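Local coordinates for protein GMP reductase (Trypanosoma brucei brucei, PDB 6JIG) that probably catalyses the NADPH-dependent deamination of GMP to IMP, and carries a CBS-domain pair that binds guanine nucleotides and underlies its allosteric regulation, at residues A[247-252]-A[282-287]. The protein carries 1 engineered substitution. Residues are numbered along the deposited sequence; the frame is centred on the assembly and turned at random.
Sequences RLVEAG and ASVDII
D285 OD2 is gripped by two hydrogen bonds, to N42 N and S40 OG. D285 follows V284, which meets V249 across the contact. The setting is the closed eight-stranded parallel barrel of the IMPDH/GMPR family, a TIM barrel. Helix 239-251 ends here beside the loop that leads into strand 285-291. Strand 255-259 lies between strands 232-235 and 285-291 in the barrel order. Its L256 touches both V249 and V284, and its backbone bonds to D285 and I287.

The contact is small, with 99 Å² buried in all. It joins the end of an outer helix of the barrel to the loop before strand 285-291, away from the nucleotide and potassium sites. The two valines point at each other and meet methyl to methyl, V249 CG2 lying 3.9 Å from V284 CG2. The other V249 methyl is anti to the backbone N (chi1 174°). This turns CG1 to the serine, and it lies 3.6 Å from S283 OG, a van der Waals approach at the exposed margin.

The helix closes in a Schellman motif. G252 takes a positive phi of 123°, which suits a glycine. Its N makes a weak bond to L248 O and a second one, 3.0 Å from G252 N to V249 O.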
ATOM      1  N   ARG A 247      35.324  36.191  19.312  1.00 39.24           N
ATOM      2  CA  ARG A 247      34.165  36.616  20.091  1.00 41.04           C
ATOM      3  C   ARG A 247      33.497  35.453  20.822  1.00 43.83           C
ATOM      4  O   ARG A 247      32.981  35.636  21.933  1.00 38.90           O
ATOM      5  CB  ARG A 247      33.188  37.346  19.173  1.00 42.63           C
ATOM      6  CG  ARG A 247      33.800  38.667  18.643  1.00 45.39           C
ATOM      7  CD  ARG A 247      32.965  39.348  17.576  1.00 45.39           C
ATOM      8  NE  ARG A 247      31.604  39.596  18.032  1.00 46.61           N
ATOM      9  CZ  ARG A 247      30.638  40.084  17.260  1.00 51.54           C
ATOM     10  NH1 ARG A 247      30.895  40.393  15.995  1.00 52.65           N
ATOM     11  NH2 ARG A 247      29.414  40.259  17.751  1.00 49.77           N
ATOM     12  N   LEU A 248      33.503  34.251  20.233  1.00 37.58           N
ATOM     13  CA  LEU A 248      32.979  33.087  20.943  1.00 37.87           C
ATOM     14  C   LEU A 248      33.797  32.784  22.190  1.00 37.90           C
ATOM     15  O   LEU A 248      33.237  32.471  23.249  1.00 38.00           O
ATOM     16  CB  LEU A 248      32.971  31.865  20.021  1.00 37.36           C
ATOM     17  CG  LEU A 248      31.921  31.854  18.909  1.00 39.19           C
ATOM     18  CD1 LEU A 248      32.240  30.763  17.889  1.00 36.84           C
ATOM     19  CD2 LEU A 248      30.535  31.643  19.509  1.00 39.40           C
ATOM     20  N   VAL A 249      35.126  32.844  22.078  1.00 38.67           N
ATOM     21  CA  VAL A 249      35.968  32.586  23.241  1.00 40.24           C
ATOM     22  C   VAL A 249      35.718  33.636  24.318  1.00 41.13           C
ATOM     23  O   VAL A 249      35.603  33.310  25.506  1.00 40.73           O
ATOM     24  CB  VAL A 249      37.450  32.517  22.825  1.00 40.97           C
ATOM     25  CG1 VAL A 249      38.353  32.408  24.048  1.00 41.02           C
ATOM     26  CG2 VAL A 249      37.681  31.300  21.922  1.00 40.15           C
ATOM     27  N   GLU A 250      35.578  34.904  23.912  1.00 40.95           N
ATOM     28  CA  GLU A 250      35.238  35.963  24.865  1.00 43.26           C
ATOM     29  C   GLU A 250      33.903  35.703  25.543  1.00 43.91           C
ATOM     30  O   GLU A 250      33.723  36.048  26.717  1.00 42.11           O
ATOM     31  CB  GLU A 250      35.201  37.313  24.156  1.00 47.84           C
ATOM     32  CG  GLU A 250      36.570  37.883  23.890  1.00 51.03           C
ATOM     33  CD  GLU A 250      36.540  39.061  22.940  1.00 56.04           C
ATOM     34  OE1 GLU A 250      35.427  39.507  22.558  1.00 57.51           O
ATOM     35  OE2 GLU A 250      37.640  39.535  22.578  1.00 56.63           O
ATOM     36  N   ALA A 251      32.954  35.099  24.824  1.00 41.88           N
ATOM     37  CA  ALA A 251      31.652  34.806  25.401  1.00 41.00           C
ATOM     38  C   ALA A 251      31.681  33.604  26.331  1.00 42.39           C
ATOM     39  O   ALA A 251      30.724  33.406  27.087  1.00 42.23           O
ATOM     40  CB  ALA A 251      30.616  34.584  24.294  1.00 45.99           C
ATOM     41  N   GLY A 252      32.743  32.801  26.299  1.00 39.90           N
ATOM     42  CA  GLY A 252      32.869  31.726  27.263  1.00 39.07           C
ATOM     43  C   GLY A 252      33.016  30.337  26.661  1.00 39.23           C
ATOM     44  O   GLY A 252      33.027  29.353  27.408  1.00 38.78           O
ATOM     45  N   ALA A 282      43.782  30.736  21.359  1.00 43.12           N
ATOM     46  CA  ALA A 282      44.567  29.572  21.758  1.00 42.29           C
ATOM     47  C   ALA A 282      44.367  29.193  23.214  1.00 39.49           C
ATOM     48  O   ALA A 282      44.924  28.183  23.662  1.00 40.53           O
ATOM     49  CB  ALA A 282      46.051  29.813  21.489  1.00 44.61           C
ATOM     50  N   SER A 283      43.572  29.956  23.956  1.00 40.09           N
ATOM     51  CA  SER A 283      43.259  29.598  25.327  1.00 41.53           C
ATOM     52  C   SER A 283      42.278  28.439  25.432  1.00 41.13           C
ATOM     53  O   SER A 283      42.053  27.959  26.545  1.00 36.40           O
ATOM     54  CB  SER A 283      42.683  30.801  26.064  1.00 40.69           C
ATOM     55  OG  SER A 283      41.587  31.342  25.341  1.00 43.45           O
ATOM     56  N   VAL A 284      41.683  27.980  24.324  1.00 39.53           N
ATOM     57  CA  VAL A 284      40.757  26.850  24.380  1.00 39.13           C
ATOM     58  C   VAL A 284      41.173  25.796  23.360  1.00 37.11           C
ATOM     59  O   VAL A 284      41.813  26.094  22.347  1.00 36.50           O
ATOM     60  CB  VAL A 284      39.279  27.261  24.146  1.00 39.49           C
ATOM     61  CG1 VAL A 284      38.832  28.341  25.158  1.00 42.31           C
ATOM     62  CG2 VAL A 284      39.059  27.718  22.720  1.00 39.09           C
ATOM     63  N   ASP A 285      40.817  24.549  23.658  1.00 37.39           N
ATOM     64  CA  ASP A 285      41.089  23.448  22.741  1.00 38.52           C
ATOM     65  C   ASP A 285      40.438  23.697  21.385  1.00 36.82           C
ATOM     66  O   ASP A 285      39.312  24.193  21.296  1.00 36.64           O
ATOM     67  CB  ASP A 285      40.576  22.139  23.331  1.00 36.30           C
ATOM     68  CG  ASP A 285      41.555  21.508  24.308  1.00 39.89           C
ATOM     69  OD1 ASP A 285      42.583  22.138  24.646  1.00 38.78           O
ATOM     70  OD2 ASP A 285      41.279  20.379  24.751  1.00 39.54           O
ATOM     71  N   ILE A 286      41.158  23.336  20.329  1.00 36.16           N
ATOM     72  CA  ILE A 286      40.704  23.484  18.954  1.00 34.27           C
ATOM     73  C   ILE A 286      40.471  22.080  18.400  1.00 35.00           C
ATOM     74  O   ILE A 286      41.420  21.307  18.235  1.00 31.17           O
ATOM     75  CB  ILE A 286      41.720  24.246  18.095  1.00 36.76           C
ATOM     76  CG1 ILE A 286      42.122  25.573  18.766  1.00 35.38           C
ATOM     77  CG2 ILE A 286      41.145  24.517  16.697  1.00 37.34           C
ATOM     78  CD1 ILE A 286      40.948  26.500  19.037  1.00 36.90           C
ATOM     79  N   ILE A 287      39.210  21.768  18.108  1.00 32.52           N
ATOM     80  CA  ILE A 287      38.803  20.518  17.460  1.00 33.99           C
ATOM     81  C   ILE A 287      38.597  20.816  15.982  1.00 32.37           C
ATOM     82  O   ILE A 287      38.184  21.928  15.616  1.00 35.49           O
ATOM     83  CB  ILE A 287      37.527  19.965  18.122  1.00 34.58           C
ATOM     84  CG1 ILE A 287      37.787  19.719  19.617  1.00 36.89           C
ATOM     85  CG2 ILE A 287      37.028  18.646  17.424  1.00 34.98           C
ATOM     86  CD1 ILE A 287      36.534  19.434  20.430  1.00 40.02           C
TER